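Local atomic coordinates of gamma-glutamyltranspeptidase (Streptomyces lincolnensis, PDB entry 6J3A), a protein that probably cleaves or transfers gamma-glutamyl-type amide groups, as an LmbA-like homologue of gamma-glutamyltranspeptidase in the N-terminal nucleophile hydrolase superfamily. Residues A36-V41 and L117-H122; V61-A66 and D113-L118; L283-L288 and K310-D315; A287-E292 and H303-G308. All blocks are in the same frame, centred on the assembly; numbering follows the deposited sequence.

The four contacts form two touching or overlapping pairs, set in series along the chain. Contacts 1 and 2 share Leu-117 and Leu-118 of helix 111-122, which packs on helix 36-50 in the first and on strand 61-66 in the second; their centres are 7 Å apart, and His-122 NE2 comes within 3.4 Å of Leu-65 CD1. Contacts 3 and 4 share Ala-287 and Leu-288 and join helix 280-288, with the loop after it, to helix 299-319; their centres are 9 Å apart. The pairs stay separate: contacts 2 and 3 come no nearer than about 9 Å between nearest atoms. All four are structural packing within the family fold.

Contact 1 of 4, residues A36-V41 and L117-H122; sequences AYDAAV and LLLRDH
Tyr-37 and Val-41 of helix 36-50 pack on Leu-118, Leu-119 and His-122 of helix 111-122, a nearly antiparallel helix pair (162° between the segments) in a helical layer of the alpha-beta-beta-alpha sandwich of the N-terminal nucleophile fold. The buried side is built round Leu-118. With CG anti to its backbone N, Leu-118 brings CG to 4.0 Å from Tyr-37 CB. Its two methyls divide the work: CD1 lies 4.0 Å from Tyr-37 CD1, and CD2 lies 4.2 Å from Val-41 CG2. Leu-119 CD1 approaches Asp-38 OD1 at 3.5 Å; OD1 is also bonded to Lys-125 N, and OD2 to Thr-124 OG1. The solvent side is at partly exposed His-122, whose ring turns an edge to the face of Tyr-37 in an edge-to-face pair, centroids 5.6 Å apart and planes at 61°. An alanine at Tyr-37 would probably leave the His-122 ring and Leu-118 CD1 facing a gap, and Met-433 O without the phenol's hydrogen bond. Nearer the backbone this side too is close-packed: Tyr-37 CD2 is 3.6 Å from His-122 CB, and His-122 O sits at the edge of the tyrosine ring, near its plane, 3.4 Å from CD2.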
loop_
_atom_site.group_PDB
_atom_site.type_symbol
_atom_site.label_atom_id
_atom_site.label_comp_id
_atom_site.label_asym_id
_atom_site.label_seq_id
_atom_site.Cartn_x
_atom_site.Cartn_y
_atom_site.Cartn_z
ATOM N N ALA A 36 9.996 -16.455 -5.323
ATOM C CA ALA A 36 9.882 -15.181 -6.053
ATOM C C ALA A 36 9.512 -15.367 -7.522
ATOM O O ALA A 36 8.869 -14.510 -8.127
ATOM C CB ALA A 36 11.173 -14.380 -5.939
ATOM N N TYR A 37 9.922 -16.501 -8.076
ATOM C CA TYR A 37 9.717 -16.807 -9.484
ATOM C C TYR A 37 8.293 -17.299 -9.711
ATOM O O TYR A 37 7.611 -16.770 -10.587
ATOM C CB TYR A 37 10.813 -17.768 -9.987
ATOM C CG TYR A 37 12.174 -17.233 -9.586
ATOM C CD1 TYR A 37 12.602 -15.974 -10.012
ATOM C CD2 TYR A 37 12.983 -17.921 -8.688
ATOM C CE1 TYR A 37 13.816 -15.448 -9.600
ATOM C CE2 TYR A 37 14.200 -17.402 -8.273
ATOM C CZ TYR A 37 14.609 -16.163 -8.731
ATOM O OH TYR A 37 15.818 -15.650 -8.321
ATOM N N ASP A 38 7.837 -18.265 -8.908
ATOM C CA ASP A 38 6.417 -18.636 -8.883
ATOM C C ASP A 38 5.555 -17.377 -8.801
ATOM O O ASP A 38 4.588 -17.203 -9.552
ATOM C CB ASP A 38 6.090 -19.478 -7.662
ATOM C CG ASP A 38 6.782 -20.806 -7.662
ATOM O OD1 ASP A 38 6.657 -21.548 -8.649
ATOM O OD2 ASP A 38 7.445 -21.138 -6.651
ATOM N N ALA A 39 5.921 -16.506 -7.870
ATOM C CA ALA A 39 5.160 -15.298 -7.600
ATOM C C ALA A 39 5.074 -14.409 -8.823
ATOM O O ALA A 39 3.995 -13.970 -9.204
ATOM C CB ALA A 39 5.789 -14.533 -6.450
ATOM N N ALA A 40 6.223 -14.158 -9.433
ATOM C CA ALA A 40 6.303 -13.248 -10.566
ATOM C C ALA A 40 5.523 -13.755 -11.782
ATOM O O ALA A 40 4.916 -12.959 -12.508
ATOM C CB ALA A 40 7.748 -13.009 -10.931
ATOM N N VAL A 41 5.549 -15.071 -12.001
ATOM C CA VAL A 41 4.754 -15.686 -13.059
ATOM C C VAL A 41 3.274 -15.378 -12.828
ATOM O O VAL A 41 2.608 -14.833 -13.712
ATOM C CB VAL A 41 4.997 -17.208 -13.170
ATOM C CG1 VAL A 41 4.025 -17.848 -14.162
ATOM C CG2 VAL A 41 6.419 -17.483 -13.640
ATOM N N LEU A 117 9.630 -20.779 -19.074
ATOM C CA LEU A 117 11.010 -21.150 -18.756
ATOM C C LEU A 117 11.329 -20.848 -17.303
ATOM O O LEU A 117 11.900 -21.684 -16.600
ATOM C CB LEU A 117 12.028 -20.424 -19.650
ATOM C CG LEU A 117 12.717 -21.217 -20.767
ATOM C CD1 LEU A 117 13.843 -20.378 -21.343
ATOM C CD2 LEU A 117 13.286 -22.560 -20.332
ATOM N N LEU A 118 10.960 -19.646 -16.869
ATOM C CA LEU A 118 11.159 -19.236 -15.484
ATOM C C LEU A 118 10.513 -20.223 -14.517
ATOM O O LEU A 118 11.167 -20.741 -13.617
ATOM C CB LEU A 118 10.611 -17.828 -15.255
ATOM C CG LEU A 118 11.069 -17.175 -13.942
ATOM C CD1 LEU A 118 12.561 -16.866 -13.918
ATOM C CD2 LEU A 118 10.288 -15.899 -13.705
ATOM N N LEU A 119 9.238 -20.492 -14.731
ATOM C CA LEU A 119 8.514 -21.453 -13.917
ATOM C C LEU A 119 9.190 -22.829 -13.915
ATOM O O LEU A 119 9.341 -23.444 -12.874
ATOM C CB LEU A 119 7.059 -21.570 -14.393
ATOM C CG LEU A 119 6.030 -22.193 -13.437
ATOM C CD1 LEU A 119 5.961 -21.452 -12.109
ATOM C CD2 LEU A 119 4.650 -22.218 -14.072
ATOM N N ARG A 120 9.631 -23.287 -15.075
ATOM C CA ARG A 120 10.189 -24.630 -15.206
ATOM C C ARG A 120 11.538 -24.777 -14.506
ATOM O O ARG A 120 11.779 -25.780 -13.827
ATOM C CB ARG A 120 10.338 -24.994 -16.681
ATOM C CG ARG A 120 10.716 -26.450 -16.927
ATOM C CD ARG A 120 11.253 -26.671 -18.323
ATOM N NE ARG A 120 12.478 -25.906 -18.560
ATOM C CZ ARG A 120 13.283 -26.037 -19.613
ATOM N NH1 ARG A 120 13.026 -26.918 -20.577
ATOM N NH2 ARG A 120 14.369 -25.274 -19.699
ATOM N N ASP A 121 12.408 -23.789 -14.700
ATOM C CA ASP A 121 13.783 -23.832 -14.184
ATOM C C ASP A 121 13.912 -23.361 -12.734
ATOM O O ASP A 121 14.620 -23.993 -11.948
ATOM C CB ASP A 121 14.727 -23.015 -15.083
ATOM C CG ASP A 121 14.948 -23.655 -16.450
ATOM O OD1 ASP A 121 14.465 -24.777 -16.693
ATOM O OD2 ASP A 121 15.617 -23.035 -17.294
ATOM N N HIS A 122 13.233 -22.271 -12.383
ATOM C CA HIS A 122 13.410 -21.625 -11.067
ATOM C C HIS A 122 12.200 -21.618 -10.127
ATOM O O HIS A 122 12.325 -21.228 -8.969
ATOM C CB HIS A 122 13.901 -20.200 -11.284
ATOM C CG HIS A 122 15.167 -20.132 -12.072
ATOM N ND1 HIS A 122 16.408 -20.222 -11.484
ATOM C CD2 HIS A 122 15.386 -20.030 -13.405
ATOM C CE1 HIS A 122 17.340 -20.158 -12.420
ATOM N NE2 HIS A 122 16.745 -20.040 -13.593
#

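Contact 2 of 4, residues V61-A66 and D113-L118; sequences VPILLA and DAWMLL
Strand 61-66 of the central beta layers meets helix 111-122 of the adjoining helical layer through Val-61, Ile-63 and Leu-65, which pack on Ala-114, Trp-115 and Leu-118. The segments run in nearly the same direction, 24° apart, and no hydrogen bond crosses the join, which is mostly carbon packing. The indole of Trp-115 carries two of the strand's side chains on one face. Ile-63 CG1 stands anti to the carbonyl carbon, and chi2 of 166° carries CD1 onward to lie over the face of the six-membered ring, a CH-pi contact 3.9 Å from its centroid and 20° off the normal. The same methyl is 4.3 Å from Leu-118 CD2, at the junction of indole and leucine. Val-61 lies across the indole at about a right angle. Its CG1 covers the same face as the isoleucine methyl but over the pyrrole side, 3.8 Å from Trp-115 NE1, and also reaches Ala-114 CB at 4.0 Å. Its CG2 touches Trp-115 CZ2 at 3.8 Å. Farther along the strand, Leu-65 CD1 meets Leu-118 CD1 at 4.3 Å. Val-41 and Ala-44 of helix 36-50 and Ala-436 of strand 433-436 add to the packing round the indole. Strand 61-66 is itself held by backbone hydrogen bonds between Ile-63 and Leu-75 and between Leu-64 and Ala-435. Such a helix packed on a central beta layer is typical of the alpha-beta-beta-alpha sandwich of N-terminal nucleophile hydrolases.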
loop_
_atom_site.group_PDB
_atom_site.type_symbol
_atom_site.label_atom_id
_atom_site.label_comp_id
_atom_site.label_asym_id
_atom_site.label_seq_id
_atom_site.Cartn_x
_atom_site.Cartn_y
_atom_site.Cartn_z
ATOM N N VAL A 61 8.827 -9.717 -22.606
ATOM C CA VAL A 61 9.363 -9.416 -21.285
ATOM C C VAL A 61 10.858 -9.764 -21.203
ATOM O O VAL A 61 11.247 -10.875 -21.545
ATOM C CB VAL A 61 8.572 -10.139 -20.159
ATOM C CG1 VAL A 61 8.673 -11.654 -20.261
ATOM C CG2 VAL A 61 9.043 -9.674 -18.794
ATOM N N PRO A 62 11.702 -8.802 -20.784
ATOM C CA PRO A 62 13.012 -9.139 -20.203
ATOM C C PRO A 62 12.882 -9.441 -18.716
ATOM O O PRO A 62 12.251 -8.675 -17.999
ATOM C CB PRO A 62 13.851 -7.861 -20.394
ATOM C CG PRO A 62 12.996 -6.892 -21.132
ATOM C CD PRO A 62 11.576 -7.360 -21.050
ATOM N N ILE A 63 13.480 -10.535 -18.256
ATOM C CA ILE A 63 13.475 -10.862 -16.832
ATOM C C ILE A 63 14.907 -10.898 -16.305
ATOM O O ILE A 63 15.756 -11.585 -16.865
ATOM C CB ILE A 63 12.796 -12.216 -16.560
ATOM C CG1 ILE A 63 11.423 -12.281 -17.243
ATOM C CG2 ILE A 63 12.651 -12.443 -15.055
ATOM C CD1 ILE A 63 10.847 -13.681 -17.315
ATOM N N LEU A 64 15.157 -10.148 -15.232
ATOM C CA LEU A 64 16.410 -10.222 -14.488
ATOM C C LEU A 64 16.189 -11.036 -13.234
ATOM O O LEU A 64 15.374 -10.664 -12.397
ATOM C CB LEU A 64 16.870 -8.831 -14.079
ATOM C CG LEU A 64 17.710 -8.081 -15.102
ATOM C CD1 LEU A 64 17.780 -6.616 -14.720
ATOM C CD2 LEU A 64 19.107 -8.674 -15.182
ATOM N N LEU A 65 16.936 -12.120 -13.085
ATOM C CA LEU A 65 16.819 -12.960 -11.906
ATOM C C LEU A 65 18.138 -12.968 -11.128
ATOM O O LEU A 65 19.220 -12.878 -11.710
ATOM C CB LEU A 65 16.356 -14.377 -12.265
ATOM C CG LEU A 65 17.009 -15.150 -13.418
ATOM C CD1 LEU A 65 16.815 -16.650 -13.211
ATOM C CD2 LEU A 65 16.461 -14.752 -14.786
ATOM N N ALA A 66 18.022 -13.049 -9.808
ATOM C CA ALA A 66 19.170 -13.087 -8.911
ATOM C C ALA A 66 18.864 -14.102 -7.824
ATOM O O ALA A 66 18.509 -13.706 -6.712
ATOM C CB ALA A 66 19.416 -11.716 -8.306
ATOM N N ASP A 113 6.670 -17.935 -23.480
ATOM C CA ASP A 113 7.731 -18.939 -23.346
ATOM C C ASP A 113 8.719 -18.574 -22.232
ATOM O O ASP A 113 9.185 -19.451 -21.502
ATOM C CB ASP A 113 8.485 -19.147 -24.659
ATOM C CG ASP A 113 9.271 -20.448 -24.670
ATOM O OD1 ASP A 113 8.636 -21.533 -24.697
ATOM O OD2 ASP A 113 10.526 -20.398 -24.631
ATOM N N ALA A 114 9.015 -17.281 -22.110
ATOM C CA ALA A 114 9.872 -16.769 -21.051
ATOM C C ALA A 114 9.350 -17.089 -19.656
ATOM O O ALA A 114 10.102 -17.573 -18.821
ATOM C CB ALA A 114 10.066 -15.270 -21.206
ATOM N N TRP A 115 8.071 -16.828 -19.406
ATOM C CA TRP A 115 7.466 -17.139 -18.103
ATOM C C TRP A 115 7.395 -18.648 -17.857
ATOM O O TRP A 115 7.474 -19.100 -16.709
ATOM C CB TRP A 115 6.060 -16.530 -17.987
ATOM C CG TRP A 115 6.039 -15.027 -17.941
ATOM C CD1 TRP A 115 5.405 -14.182 -18.814
ATOM C CD2 TRP A 115 6.676 -14.190 -16.970
ATOM N NE1 TRP A 115 5.608 -12.870 -18.444
ATOM C CE2 TRP A 115 6.388 -12.849 -17.318
ATOM C CE3 TRP A 115 7.458 -14.443 -15.837
ATOM C CZ2 TRP A 115 6.852 -11.771 -16.575
ATOM C CZ3 TRP A 115 7.919 -13.365 -15.095
ATOM C CH2 TRP A 115 7.617 -12.043 -15.470
ATOM N N MET A 116 7.236 -19.417 -18.931
ATOM C CA MET A 116 7.223 -20.869 -18.832
ATOM C C MET A 116 8.603 -21.368 -18.466
ATOM O O MET A 116 8.730 -22.277 -17.661
ATOM C CB MET A 116 6.777 -21.522 -20.148
ATOM C CG MET A 116 5.294 -21.431 -20.467
ATOM S SD MET A 116 4.181 -21.795 -19.099
ATOM C CE MET A 116 3.875 -20.131 -18.510
ATOM N N LEU A 117 9.630 -20.779 -19.074
ATOM C CA LEU A 117 11.010 -21.150 -18.756
ATOM C C LEU A 117 11.329 -20.848 -17.303
ATOM O O LEU A 117 11.900 -21.684 -16.600
ATOM C CB LEU A 117 12.028 -20.424 -19.650
ATOM C CG LEU A 117 12.717 -21.217 -20.767
ATOM C CD1 LEU A 117 13.843 -20.378 -21.343
ATOM C CD2 LEU A 117 13.286 -22.560 -20.332
ATOM N N LEU A 118 10.960 -19.646 -16.869
ATOM C CA LEU A 118 11.159 -19.236 -15.484
ATOM C C LEU A 118 10.513 -20.223 -14.517
ATOM O O LEU A 118 11.167 -20.741 -13.617
ATOM C CB LEU A 118 10.611 -17.828 -15.255
ATOM C CG LEU A 118 11.069 -17.175 -13.942
ATOM C CD1 LEU A 118 12.561 -16.866 -13.918
ATOM C CD2 LEU A 118 10.288 -15.899 -13.705
#

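Contact 3 of 4, residues L283-L288 and K310-D315; sequences LQQLAL and KLAMAD
Gln-284 and Asp-315 share the one hydrogen bond between these segments: Gln-284 NE2 donates to Asp-315 OD2 at 3.0 Å, with an N-H...O angle of 153°. The acceptor lies in the amide plane and offers its anti lone pair, away from the other carboxylate oxygen, while amide and carboxylate planes are turned 37° apart. Beside this bond the small Ala-312 lets the backbones come close. Its CB rests 3.9 Å from Gln-284 CB and 3.7 Å from Gln-285 CG. Leu-288 CD2, as modelled, borders the patch at 4.3 Å from Leu-311 CB. The segments belong to consecutive helices of the gamma-glutamyltranspeptidase fold, 280-288 and 299-319, and here lie at 134°, with Leu-283 and Leu-286 of the first helix packed onto strand 256-265. Outside the pair, both polar groups have further partners. Gln-284 OE1 is bonded to Tyr-320 OH, giving both ends of the amide a partner. Asp-315 OD2 also pairs with Tyr-336 OH, and OD1 takes the N-H of Gly-355. A leucine in place of Gln-284 would probably leave Asp-315 OD2 short of one donor and Tyr-320 OH without its amide partner, in buried surroundings. Gln-285 is positioned by its own NE2, which bonds to Val-281 O and Asp-507 O.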
loop_
_atom_site.group_PDB
_atom_site.type_symbol
_atom_site.label_atom_id
_atom_site.label_comp_id
_atom_site.label_asym_id
_atom_site.label_seq_id
_atom_site.Cartn_x
_atom_site.Cartn_y
_atom_site.Cartn_z
ATOM N N LEU A 283 23.658 2.177 -17.833
ATOM C CA LEU A 283 25.060 1.926 -17.532
ATOM C C LEU A 283 25.970 3.004 -18.170
ATOM O O LEU A 283 26.893 3.495 -17.524
ATOM C CB LEU A 283 25.464 0.503 -17.968
ATOM C CG LEU A 283 24.606 -0.697 -17.516
ATOM C CD1 LEU A 283 25.123 -2.040 -18.013
ATOM C CD2 LEU A 283 24.536 -0.737 -16.009
ATOM N N GLN A 284 25.685 3.392 -19.412
ATOM C CA GLN A 284 26.443 4.464 -20.087
ATOM C C GLN A 284 26.308 5.803 -19.377
ATOM O O GLN A 284 27.258 6.579 -19.317
ATOM C CB GLN A 284 26.020 4.614 -21.552
ATOM C CG GLN A 284 26.628 3.561 -22.471
ATOM C CD GLN A 284 26.711 3.986 -23.918
ATOM O OE1 GLN A 284 26.210 3.289 -24.796
ATOM N NE2 GLN A 284 27.348 5.132 -24.180
ATOM N N GLN A 285 25.127 6.064 -18.835
ATOM C CA GLN A 285 24.908 7.274 -18.045
ATOM C C GLN A 285 25.749 7.313 -16.763
ATOM O O GLN A 285 26.224 8.380 -16.363
ATOM C CB GLN A 285 23.426 7.441 -17.730
ATOM C CG GLN A 285 22.613 7.900 -18.930
ATOM C CD GLN A 285 21.122 7.870 -18.658
ATOM O OE1 GLN A 285 20.561 8.829 -18.146
ATOM N NE2 GLN A 285 20.478 6.763 -18.998
ATOM N N LEU A 286 25.935 6.144 -16.151
ATOM C CA LEU A 286 26.740 5.993 -14.937
ATOM C C LEU A 286 28.220 6.152 -15.230
ATOM O O LEU A 286 28.942 6.817 -14.477
ATOM C CB LEU A 286 26.519 4.608 -14.319
ATOM C CG LEU A 286 25.186 4.335 -13.641
ATOM C CD1 LEU A 286 25.089 2.866 -13.270
ATOM C CD2 LEU A 286 25.033 5.196 -12.404
ATOM N N ALA A 287 28.663 5.515 -16.316
ATOM C CA ALA A 287 30.034 5.670 -16.812
ATOM C C ALA A 287 30.409 7.109 -17.189
ATOM O O ALA A 287 31.570 7.493 -17.118
ATOM C CB ALA A 287 30.259 4.757 -17.995
ATOM N N LEU A 288 29.420 7.894 -17.581
ATOM C CA LEU A 288 29.632 9.305 -17.923
ATOM C C LEU A 288 29.936 10.192 -16.730
ATOM O O LEU A 288 30.569 11.237 -16.882
ATOM C CB LEU A 288 28.405 9.873 -18.666
ATOM C CG LEU A 288 28.454 10.213 -20.163
ATOM C CD1 LEU A 288 29.686 9.720 -20.890
ATOM C CD2 LEU A 288 27.204 9.690 -20.858
ATOM N N LYS A 310 21.407 12.633 -22.766
ATOM C CA LYS A 310 21.413 12.928 -24.212
ATOM C C LYS A 310 22.549 12.206 -24.936
ATOM O O LYS A 310 22.332 11.559 -25.954
ATOM C CB LYS A 310 21.477 14.448 -24.474
ATOM C CG LYS A 310 20.095 15.102 -24.559
ATOM C CD LYS A 310 19.882 16.264 -23.600
ATOM C CE LYS A 310 19.897 17.610 -24.279
ATOM N NZ LYS A 310 19.396 18.655 -23.341
ATOM N N LEU A 311 23.750 12.296 -24.382
ATOM C CA LEU A 311 24.920 11.670 -24.983
ATOM C C LEU A 311 24.826 10.150 -24.953
ATOM O O LEU A 311 25.267 9.492 -25.887
ATOM C CB LEU A 311 26.200 12.131 -24.278
ATOM C CG LEU A 311 26.506 13.635 -24.285
ATOM C CD1 LEU A 311 27.674 13.940 -23.364
ATOM C CD2 LEU A 311 26.794 14.146 -25.687
ATOM N N ALA A 312 24.269 9.588 -23.884
ATOM C CA ALA A 312 24.105 8.130 -23.803
ATOM C C ALA A 312 23.036 7.649 -24.775
ATOM O O ALA A 312 23.183 6.586 -25.362
ATOM C CB ALA A 312 23.779 7.685 -22.386
ATOM N N MET A 313 21.976 8.437 -24.949
ATOM C CA MET A 313 20.886 8.097 -25.875
ATOM C C MET A 313 21.326 8.126 -27.335
ATOM O O MET A 313 20.916 7.296 -28.141
ATOM C CB MET A 313 19.700 9.039 -25.661
ATOM C CG MET A 313 18.917 8.749 -24.390
ATOM S SD MET A 313 18.222 7.077 -24.280
ATOM C CE MET A 313 16.486 7.448 -24.442
ATOM N N ALA A 314 22.166 9.094 -27.661
ATOM C CA ALA A 314 22.786 9.196 -28.976
ATOM C C ALA A 314 23.536 7.928 -29.326
ATOM O O ALA A 314 23.440 7.427 -30.445
ATOM C CB ALA A 314 23.735 10.383 -29.004
ATOM N N ASP A 315 24.285 7.430 -28.351
ATOM C CA ASP A 315 25.043 6.189 -28.506
ATOM C C ASP A 315 24.095 5.004 -28.632
ATOM O O ASP A 315 24.340 4.111 -29.430
ATOM C CB ASP A 315 26.024 5.980 -27.340
ATOM C CG ASP A 315 27.384 6.671 -27.558
ATOM O OD1 ASP A 315 27.663 7.182 -28.674
ATOM O OD2 ASP A 315 28.192 6.676 -26.592
#

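Contact 4 of 4, residues A287-E292 and H303-G308; sequences ALLPPE and HLLVEG
Leu-289 and Pro-290, in the loop that follows helix 280-288, lean on Leu-304 and Leu-305 of helix 299-319, in the connection between two consecutive helices of the gamma-glutamyltranspeptidase fold. The side chains meet in two different ways. Pro-290 and Leu-304 reach toward each other tip to tip: the ring carbon CD of the proline is 4.2 Å from Leu-304 CD2. Leu-304 CG is anti to its backbone N, chi1 175°, which sends the branch toward the loop. Leu-289 instead passes Leu-305 at a slant, and its CD2 presses on Leu-305 CD2 at 3.5 Å, the shortest carbon-carbon approach of this contact. The CD2 of Leu-289 also comes within 4.3 Å of Leu-304 CD2. One methyl therefore faces two leucines one position apart on the helix. This end is only partly buried, since Leu-289, Pro-290 and Leu-304 keep some exposure, whereas Leu-305 and Leu-288 are buried. Neighbours extend the apolar packing: Trp-265 of strand 256-265 touches Leu-289, Trp-538 of strand 538-540 touches Leu-305, and Pro-294 touches Leu-304. At the inner end Leu-288 faces Gly-308, and the two CA atoms are 6.4 Å apart. With no glycine side chain between them, the leucine meets bare helix backbone. Its torsions are far from staggered, which makes its exact pose less certain; as modelled, Leu-288 CD2 lies 3.3 Å from Gly-308 O.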
loop_
_atom_site.group_PDB
_atom_site.type_symbol
_atom_site.label_atom_id
_atom_site.label_comp_id
_atom_site.label_asym_id
_atom_site.label_seq_id
_atom_site.Cartn_x
_atom_site.Cartn_y
_atom_site.Cartn_z
ATOM N N ALA A 287 28.663 5.515 -16.316
ATOM C CA ALA A 287 30.034 5.670 -16.812
ATOM C C ALA A 287 30.409 7.109 -17.189
ATOM O O ALA A 287 31.570 7.493 -17.118
ATOM C CB ALA A 287 30.259 4.757 -17.995
ATOM N N LEU A 288 29.420 7.894 -17.581
ATOM C CA LEU A 288 29.632 9.305 -17.923
ATOM C C LEU A 288 29.936 10.192 -16.730
ATOM O O LEU A 288 30.569 11.237 -16.882
ATOM C CB LEU A 288 28.405 9.873 -18.666
ATOM C CG LEU A 288 28.454 10.213 -20.163
ATOM C CD1 LEU A 288 29.686 9.720 -20.890
ATOM C CD2 LEU A 288 27.204 9.690 -20.858
ATOM N N LEU A 289 29.489 9.781 -15.551
ATOM C CA LEU A 289 29.523 10.653 -14.393
ATOM C C LEU A 289 30.949 10.897 -13.909
ATOM O O LEU A 289 31.774 9.993 -13.967
ATOM C CB LEU A 289 28.690 10.047 -13.264
ATOM C CG LEU A 289 27.195 9.866 -13.563
ATOM C CD1 LEU A 289 26.550 8.968 -12.512
ATOM C CD2 LEU A 289 26.468 11.201 -13.667
ATOM N N PRO A 290 31.245 12.128 -13.449
ATOM C CA PRO A 290 32.504 12.314 -12.747
ATOM C C PRO A 290 32.460 11.683 -11.347
ATOM O O PRO A 290 31.377 11.407 -10.819
ATOM C CB PRO A 290 32.641 13.840 -12.654
ATOM C CG PRO A 290 31.253 14.361 -12.719
ATOM C CD PRO A 290 30.485 13.388 -13.569
ATOM N N PRO A 291 33.635 11.459 -10.739
ATOM C CA PRO A 291 33.651 10.894 -9.386
ATOM C C PRO A 291 32.999 11.790 -8.327
ATOM O O PRO A 291 32.441 11.274 -7.361
ATOM C CB PRO A 291 35.146 10.689 -9.102
ATOM C CG PRO A 291 35.882 11.517 -10.104
ATOM C CD PRO A 291 34.991 11.632 -11.297
ATOM N N GLU A 292 33.043 13.103 -8.558
ATOM C CA GLU A 292 32.619 14.129 -7.617
ATOM C C GLU A 292 31.344 14.814 -8.092
ATOM O O GLU A 292 31.396 15.838 -8.779
ATOM C CB GLU A 292 33.765 15.136 -7.521
ATOM C CG GLU A 292 33.573 16.327 -6.597
ATOM C CD GLU A 292 34.904 16.890 -6.102
ATOM O OE1 GLU A 292 35.005 18.131 -5.972
ATOM O OE2 GLU A 292 35.853 16.098 -5.856
ATOM N N HIS A 303 20.922 19.218 -14.549
ATOM C CA HIS A 303 21.622 19.595 -15.796
ATOM C C HIS A 303 22.656 18.555 -16.226
ATOM O O HIS A 303 22.632 18.073 -17.355
ATOM C CB HIS A 303 22.323 20.962 -15.651
ATOM C CG HIS A 303 23.136 21.348 -16.849
ATOM N ND1 HIS A 303 22.580 21.926 -17.969
ATOM C CD2 HIS A 303 24.456 21.204 -17.119
ATOM C CE1 HIS A 303 23.521 22.130 -18.873
ATOM N NE2 HIS A 303 24.669 21.698 -18.382
ATOM N N LEU A 304 23.551 18.226 -15.305
ATOM C CA LEU A 304 24.582 17.210 -15.528
ATOM C C LEU A 304 24.017 15.882 -16.025
ATOM O O LEU A 304 24.548 15.298 -16.962
ATOM C CB LEU A 304 25.388 16.966 -14.243
ATOM C CG LEU A 304 26.419 15.835 -14.315
ATOM C CD1 LEU A 304 27.571 16.218 -15.235
ATOM C CD2 LEU A 304 26.930 15.459 -12.937
ATOM N N LEU A 305 22.958 15.413 -15.371
ATOM C CA LEU A 305 22.296 14.166 -15.741
ATOM C C LEU A 305 21.546 14.225 -17.066
ATOM O O LEU A 305 21.470 13.215 -17.769
ATOM C CB LEU A 305 21.337 13.727 -14.635
ATOM C CG LEU A 305 21.975 13.373 -13.284
ATOM C CD1 LEU A 305 20.948 12.765 -12.339
ATOM C CD2 LEU A 305 23.169 12.442 -13.414
ATOM N N VAL A 306 20.973 15.386 -17.391
ATOM C CA VAL A 306 20.215 15.564 -18.646
ATOM C C VAL A 306 21.171 15.484 -19.847
ATOM O O VAL A 306 20.985 14.687 -20.776
ATOM C CB VAL A 306 19.407 16.892 -18.629
ATOM C CG1 VAL A 306 18.817 17.232 -20.001
ATOM C CG2 VAL A 306 18.291 16.812 -17.595
ATOM N N GLU A 307 22.206 16.309 -19.805
ATOM C CA GLU A 307 23.216 16.310 -20.858
ATOM C C GLU A 307 23.882 14.936 -21.009
ATOM O O GLU A 307 24.073 14.454 -22.124
ATOM C CB GLU A 307 24.255 17.412 -20.604
ATOM C CG GLU A 307 23.677 18.823 -20.645
ATOM C CD GLU A 307 22.810 19.034 -21.860
ATOM O OE1 GLU A 307 21.572 18.994 -21.710
ATOM O OE2 GLU A 307 23.374 19.184 -22.971
ATOM N N GLY A 308 24.209 14.308 -19.888
ATOM C CA GLY A 308 24.766 12.956 -19.897
ATOM C C GLY A 308 23.824 11.944 -20.529
ATOM O O GLY A 308 24.242 11.114 -21.332
#